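PDB 3O0H: glutathione reductase from Bartonella henselae, which catalyses the NADPH-dependent reduction of glutathione disulfide to glutathione, using bound FAD to carry the electrons. Local coordinates for residues S36-K50 with A337-E350. Numbering follows the deposited sequence.
With FAD (flavin-adenine dinucleotide), chain H.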
loop_
_atom_site.group_PDB
_atom_site.type_symbol
_atom_site.label_atom_id
_atom_site.label_comp_id
_atom_site.label_asym_id
_atom_site.label_seq_id
_atom_site.Cartn_x
_atom_site.Cartn_y
_atom_site.Cartn_z
ATOM N N SER B 36 12.993 15.806 15.580
ATOM C CA SER B 36 12.619 15.830 14.170
ATOM C C SER B 36 12.791 17.230 13.533
ATOM O O SER B 36 13.382 17.365 12.425
ATOM C CB SER B 36 11.198 15.319 13.991
ATOM O OG SER B 36 11.113 13.957 14.431
ATOM N N GLY B 37 12.297 18.247 14.239
ATOM C CA GLY B 37 12.317 19.613 13.761
ATOM C C GLY B 37 13.680 20.272 13.934
ATOM O O GLY B 37 14.210 20.845 12.987
ATOM N N GLY B 38 14.239 20.176 15.144
ATOM C CA GLY B 38 15.529 20.805 15.455
ATOM C C GLY B 38 16.667 20.320 14.581
ATOM O O GLY B 38 17.490 21.103 14.108
ATOM N N VAL B 39 16.731 19.009 14.382
ATOM C CA VAL B 39 17.859 18.435 13.646
ATOM C C VAL B 39 17.775 18.821 12.180
ATOM O O VAL B 39 18.830 19.091 11.536
ATOM C CB VAL B 39 17.969 16.908 13.889
ATOM C CG1 VAL B 39 16.928 16.147 13.082
ATOM C CG2 VAL B 39 19.383 16.434 13.582
ATOM N N ARG B 40 16.552 18.933 11.640
ATOM C CA ARG B 40 16.382 19.359 10.256
ATOM C C ARG B 40 16.820 20.799 10.093
ATOM O O ARG B 40 17.585 21.096 9.187
ATOM C CB ARG B 40 14.947 19.220 9.736
ATOM C CG ARG B 40 14.782 19.696 8.250
ATOM C CD ARG B 40 15.558 18.833 7.231
ATOM N NE ARG B 40 15.143 17.420 7.223
ATOM C CZ ARG B 40 14.219 16.906 6.392
ATOM N NH1 ARG B 40 13.540 17.659 5.520
ATOM N NH2 ARG B 40 13.918 15.643 6.482
ATOM N N ALA B 41 16.341 21.674 10.992
ATOM C CA ALA B 41 16.639 23.096 10.933
ATOM C C ALA B 41 18.129 23.381 11.048
ATOM O O ALA B 41 18.695 24.185 10.284
ATOM C CB ALA B 41 15.883 23.855 12.063
ATOM N N ALA B 42 18.752 22.772 12.034
ATOM C CA ALA B 42 20.168 22.987 12.289
ATOM C C ALA B 42 21.055 22.530 11.131
ATOM O O ALA B 42 21.977 23.260 10.760
ATOM C CB ALA B 42 20.596 22.299 13.568
ATOM N N ARG B 43 20.786 21.339 10.578
ATOM C CA ARG B 43 21.602 20.787 9.468
ATOM C C ARG B 43 21.477 21.695 8.265
ATOM O O ARG B 43 22.499 22.022 7.626
ATOM C CB ARG B 43 21.214 19.343 9.108
ATOM C CG ARG B 43 21.929 18.764 7.853
ATOM C CD ARG B 43 21.631 17.235 7.668
ATOM N NE ARG B 43 20.209 16.968 7.461
ATOM C CZ ARG B 43 19.540 17.135 6.314
ATOM N NH1 ARG B 43 18.242 16.856 6.270
ATOM N NH2 ARG B 43 20.139 17.545 5.202
ATOM N N LEU B 44 20.254 22.162 7.985
ATOM C CA LEU B 44 20.034 22.988 6.815
ATOM C C LEU B 44 20.726 24.361 6.964
ATOM O O LEU B 44 21.343 24.822 6.028
ATOM C CB LEU B 44 18.559 23.218 6.530
ATOM C CG LEU B 44 17.729 22.048 6.019
ATOM C CD1 LEU B 44 16.251 22.529 5.981
ATOM C CD2 LEU B 44 18.210 21.594 4.643
ATOM N N ALA B 45 20.592 24.991 8.123
ATOM C CA ALA B 45 21.236 26.269 8.378
ATOM C C ALA B 45 22.755 26.146 8.282
ATOM O O ALA B 45 23.430 27.043 7.790
ATOM C CB ALA B 45 20.847 26.826 9.766
ATOM N N GLY B 46 23.289 25.055 8.816
ATOM C CA GLY B 46 24.738 24.834 8.797
ATOM C C GLY B 46 25.218 24.664 7.386
ATOM O O GLY B 46 26.261 25.212 7.006
ATOM N N ALA B 47 24.435 23.948 6.584
ATOM C CA ALA B 47 24.780 23.760 5.175
ATOM C C ALA B 47 24.750 25.078 4.415
ATOM O O ALA B 47 25.473 25.224 3.436
ATOM C CB ALA B 47 23.843 22.702 4.493
ATOM N N LEU B 48 23.923 26.032 4.859
ATOM C CA LEU B 48 23.953 27.371 4.286
ATOM C C LEU B 48 25.182 28.178 4.699
ATOM O O LEU B 48 25.335 29.306 4.283
ATOM C CB LEU B 48 22.731 28.200 4.653
ATOM C CG LEU B 48 21.368 27.730 4.175
ATOM C CD1 LEU B 48 20.358 28.695 4.797
ATOM C CD2 LEU B 48 21.258 27.718 2.663
ATOM N N GLY B 49 26.055 27.604 5.514
ATOM C CA GLY B 49 27.278 28.289 5.887
ATOM C C GLY B 49 27.128 29.102 7.158
ATOM O O GLY B 49 28.011 29.865 7.489
ATOM N N LYS B 50 26.010 28.977 7.861
ATOM C CA LYS B 50 25.865 29.706 9.159
ATOM C C LYS B 50 26.627 28.952 10.248
ATOM O O LYS B 50 26.895 27.757 10.113
ATOM C CB LYS B 50 24.408 29.822 9.583
ATOM C CG LYS B 50 23.503 30.495 8.575
ATOM C CD LYS B 50 23.928 31.912 8.275
ATOM C CE LYS B 50 23.064 32.505 7.192
ATOM N NZ LYS B 50 23.533 33.882 6.866
ATOM N N ALA B 337 6.608 18.513 12.246
ATOM C CA ALA B 337 7.818 19.137 12.807
ATOM C C ALA B 337 8.905 19.399 11.740
ATOM O O ALA B 337 9.557 20.431 11.747
ATOM C CB ALA B 337 8.404 18.270 13.935
ATOM N N ILE B 338 9.108 18.453 10.820
ATOM C CA ILE B 338 10.062 18.622 9.689
ATOM C C ILE B 338 9.596 19.784 8.776
ATOM O O ILE B 338 10.407 20.643 8.361
ATOM C CB ILE B 338 10.262 17.256 8.903
ATOM C CG1 ILE B 338 10.970 16.226 9.837
ATOM C CG2 ILE B 338 11.039 17.497 7.574
ATOM C CD1 ILE B 338 10.970 14.733 9.371
ATOM N N HIS B 339 8.310 19.764 8.410
ATOM C CA HIS B 339 7.665 20.823 7.622
ATOM C C HIS B 339 7.897 22.201 8.252
ATOM O O HIS B 339 8.330 23.169 7.565
ATOM C CB HIS B 339 6.155 20.530 7.566
ATOM C CG HIS B 339 5.342 21.540 6.796
ATOM N ND1 HIS B 339 5.396 21.648 5.420
ATOM C CD2 HIS B 339 4.440 22.468 7.207
ATOM C CE1 HIS B 339 4.584 22.616 5.023
ATOM N NE2 HIS B 339 3.995 23.135 6.084
ATOM N N ASP B 340 7.612 22.288 9.556
ATOM C CA ASP B 340 7.875 23.531 10.336
ATOM C C ASP B 340 9.343 23.984 10.152
ATOM O O ASP B 340 9.615 25.159 9.923
ATOM C CB ASP B 340 7.650 23.310 11.819
ATOM C CG ASP B 340 6.164 23.239 12.243
ATOM O OD1 ASP B 340 5.262 23.482 11.441
ATOM O OD2 ASP B 340 5.932 22.944 13.441
ATOM N N ALA B 341 10.284 23.039 10.276
ATOM C CA ALA B 341 11.719 23.343 10.170
ATOM C C ALA B 341 12.062 23.901 8.819
ATOM O O ALA B 341 12.823 24.873 8.718
ATOM C CB ALA B 341 12.611 22.094 10.506
ATOM N N MET B 342 11.479 23.315 7.767
ATOM C CA MET B 342 11.726 23.803 6.422
ATOM C C MET B 342 11.192 25.216 6.272
ATOM O O MET B 342 11.826 26.053 5.624
ATOM C CB MET B 342 11.087 22.906 5.352
ATOM C CG MET B 342 11.488 21.397 5.415
ATOM S SD MET B 342 13.216 21.142 5.030
ATOM C CE MET B 342 13.128 21.139 3.207
ATOM N N CYS B 343 10.011 25.461 6.828
ATOM C CA CYS B 343 9.419 26.801 6.784
ATOM C C CYS B 343 10.296 27.794 7.532
ATOM O O CYS B 343 10.516 28.922 7.072
ATOM C CB CYS B 343 8.000 26.774 7.368
ATOM S SG CYS B 343 6.850 25.867 6.327
ATOM N N PHE B 344 10.827 27.369 8.678
ATOM C CA PHE B 344 11.695 28.242 9.480
ATOM C C PHE B 344 12.960 28.644 8.727
ATOM O O PHE B 344 13.301 29.802 8.705
ATOM C CB PHE B 344 12.064 27.581 10.823
ATOM C CG PHE B 344 13.322 28.104 11.417
ATOM C CD1 PHE B 344 13.351 29.359 12.031
ATOM C CD2 PHE B 344 14.508 27.388 11.301
ATOM C CE1 PHE B 344 14.555 29.864 12.570
ATOM C CE2 PHE B 344 15.699 27.880 11.837
ATOM C CZ PHE B 344 15.720 29.119 12.475
ATOM N N VAL B 345 13.615 27.697 8.057
ATOM C CA VAL B 345 14.862 27.991 7.359
ATOM C C VAL B 345 14.662 28.970 6.195
ATOM O O VAL B 345 15.442 29.919 6.037
ATOM C CB VAL B 345 15.611 26.738 6.899
ATOM C CG1 VAL B 345 16.881 27.154 6.125
ATOM C CG2 VAL B 345 15.986 25.855 8.105
ATOM N N LYS B 346 13.626 28.752 5.407
ATOM C CA LYS B 346 13.208 29.702 4.349
ATOM C C LYS B 346 12.927 31.133 4.898
ATOM O O LYS B 346 13.452 32.110 4.392
ATOM C CB LYS B 346 11.985 29.135 3.597
ATOM N N ASN B 347 12.136 31.262 5.954
ATOM C CA ASN B 347 11.786 32.590 6.500
ATOM C C ASN B 347 12.932 33.338 7.184
ATOM O O ASN B 347 13.104 34.552 7.009
ATOM C CB ASN B 347 10.627 32.415 7.493
ATOM C CG ASN B 347 9.302 32.222 6.785
ATOM O OD1 ASN B 347 9.001 32.965 5.885
ATOM N ND2 ASN B 347 8.531 31.227 7.176
ATOM N N ALA B 348 13.719 32.621 7.978
ATOM C CA ALA B 348 14.732 33.275 8.812
ATOM C C ALA B 348 15.902 33.750 7.970
ATOM O O ALA B 348 16.499 34.790 8.255
ATOM C CB ALA B 348 15.222 32.321 9.854
ATOM N N PHE B 349 16.227 32.970 6.951
ATOM C CA PHE B 349 17.412 33.228 6.145
ATOM C C PHE B 349 17.113 33.673 4.694
ATOM O O PHE B 349 18.042 33.922 3.912
ATOM C CB PHE B 349 18.290 31.974 6.179
ATOM C CG PHE B 349 18.669 31.560 7.571
ATOM C CD1 PHE B 349 19.465 32.387 8.349
ATOM C CD2 PHE B 349 18.201 30.376 8.113
ATOM C CE1 PHE B 349 19.818 32.034 9.659
ATOM C CE2 PHE B 349 18.532 29.995 9.426
ATOM C CZ PHE B 349 19.343 30.843 10.203
ATOM N N GLU B 350 15.842 33.796 4.324
ATOM C CA GLU B 350 15.504 34.261 2.956
ATOM C C GLU B 350 14.365 35.301 2.967
ATOM O O GLU B 350 13.737 35.579 4.003
ATOM C CB GLU B 350 15.169 33.067 2.047
ATOM C CG GLU B 350 16.378 32.187 1.666
ATOM C CD GLU B 350 16.118 30.680 1.782
ATOM O OE1 GLU B 350 15.087 30.182 1.246
ATOM O OE2 GLU B 350 16.957 29.985 2.427
HETATM P PA FAD H . 11.226 15.896 19.542
HETATM O O1A FAD H . 10.479 15.326 20.710
HETATM O O2A FAD H . 11.483 14.913 18.432
HETATM O O5B FAD H . 12.617 16.558 19.968
HETATM C C5B FAD H . 12.785 17.396 21.092
HETATM C C4B FAD H . 14.199 17.146 21.575
HETATM O O4B FAD H . 14.622 18.164 22.470
HETATM C C3B FAD H . 14.378 15.824 22.311
HETATM O O3B FAD H . 15.464 15.086 21.743
HETATM C C2B FAD H . 14.692 16.225 23.740
HETATM O O2B FAD H . 15.599 15.327 24.333
HETATM C C1B FAD H . 15.336 17.562 23.594
HETATM N N9A FAD H . 15.160 18.615 24.608
HETATM C C8A FAD H . 13.996 19.058 25.163
HETATM N N7A FAD H . 14.273 20.126 25.926
HETATM C C5A FAD H . 15.617 20.356 25.841
HETATM C C6A FAD H . 16.432 21.341 26.335
HETATM N N6A FAD H . 15.985 22.318 27.139
HETATM N N1A FAD H . 17.771 21.313 26.032
HETATM C C2A FAD H . 18.260 20.330 25.205
HETATM N N3A FAD H . 17.453 19.374 24.685
HETATM C C4A FAD H . 16.147 19.438 24.980
HETATM N N1 FAD H . 4.634 10.928 15.082
HETATM C C2 FAD H . 4.362 10.515 13.794
HETATM O O2 FAD H . 4.325 11.313 12.822
HETATM N N3 FAD H . 4.135 9.217 13.559
HETATM C C4 FAD H . 4.196 8.253 14.552
HETATM O O4 FAD H . 4.012 7.077 14.216
HETATM C C4X FAD H . 4.471 8.661 15.858
HETATM N N5 FAD H . 4.564 7.761 16.884
HETATM C C5X FAD H . 4.884 8.228 18.159
HETATM C C6 FAD H . 4.955 7.302 19.185
HETATM C C7 FAD H . 5.284 7.703 20.473
HETATM C C7M FAD H . 5.364 6.646 21.560
HETATM C C8 FAD H . 5.545 9.034 20.731
HETATM C C8M FAD H . 5.866 9.504 22.135
HETATM C C9 FAD H . 5.449 9.973 19.711
HETATM C C9A FAD H . 5.110 9.567 18.415
HETATM N N10 FAD H . 5.012 10.461 17.363
HETATM C C10 FAD H . 4.719 10.011 16.100
HETATM C "C1'" FAD H . 5.223 11.913 17.542
HETATM C "C2'" FAD H . 6.607 12.383 17.173
HETATM O "O2'" FAD H . 7.544 11.726 18.005
HETATM C "C3'" FAD H . 6.669 13.871 17.398
HETATM O "O3'" FAD H . 5.586 14.571 16.814
HETATM C "C4'" FAD H . 8.011 14.414 16.958
HETATM O "O4'" FAD H . 9.038 13.698 17.650
HETATM C "C5'" FAD H . 8.135 15.895 17.293
HETATM O "O5'" FAD H . 9.392 16.419 16.810
HETATM P P FAD H . 9.999 17.659 17.628
HETATM O O1P FAD H . 11.213 18.196 16.903
HETATM O O2P FAD H . 8.916 18.690 17.862
HETATM O O3P FAD H . 10.359 17.168 19.092
#
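At the pyrophosphate site of FAD, Gly37 and Ala337 bring the first turns of two helices together, their CA atoms 4.6 Å apart. Gly37 N donates a nearly straight hydrogen bond to FAD O1P (2.9 Å, 165°), Ser36 N a weak one to O2A, and the methyl of Ala337 packs against the ribityl-side ester oxygen O5'. With its bare CA on the carbonyl of Ala337, Gly37 permits this close start; one turn on, Ala341 CB presses on Gly37 O at 3.2 Å. A sequence consistent with the Rossmann-type GxGxxG motif (Gly33, Gly35, Gly38) spans the turn after strand 27-32 and the start of helix 36-47. Helix 334-349 runs beside it in nearly the same direction, the axes of residues 36-47 and 337-349 being 7.6 Å apart and crossing at -29°. Arg40 has CG anti to the backbone N and bends at the next two bonds, folding its guanidinium back over helix 334-349. Ile338 CG2 covers one face of that group, 3.2 Å from Arg40 NH1, while Met342 SD lies at its edge, in plane, and accepts a weak hydrogen bond from NH1. Met342 SD also touches Leu44 CD1 at 3.5 Å. Deeper in, Ala41 CB approaches Phe344 CD2 obliquely, at 3.9 Å; the ring's other neighbours include Trp322, edge-to-face, and Leu29. Toward the C-terminal ends, Leu48 CD1 touches both Val345 CG1 and Phe349 CB. Lys50's aliphatic chain slides past the Phe349 ring, Lys50 CE 3.8 Å from Phe349 CD1.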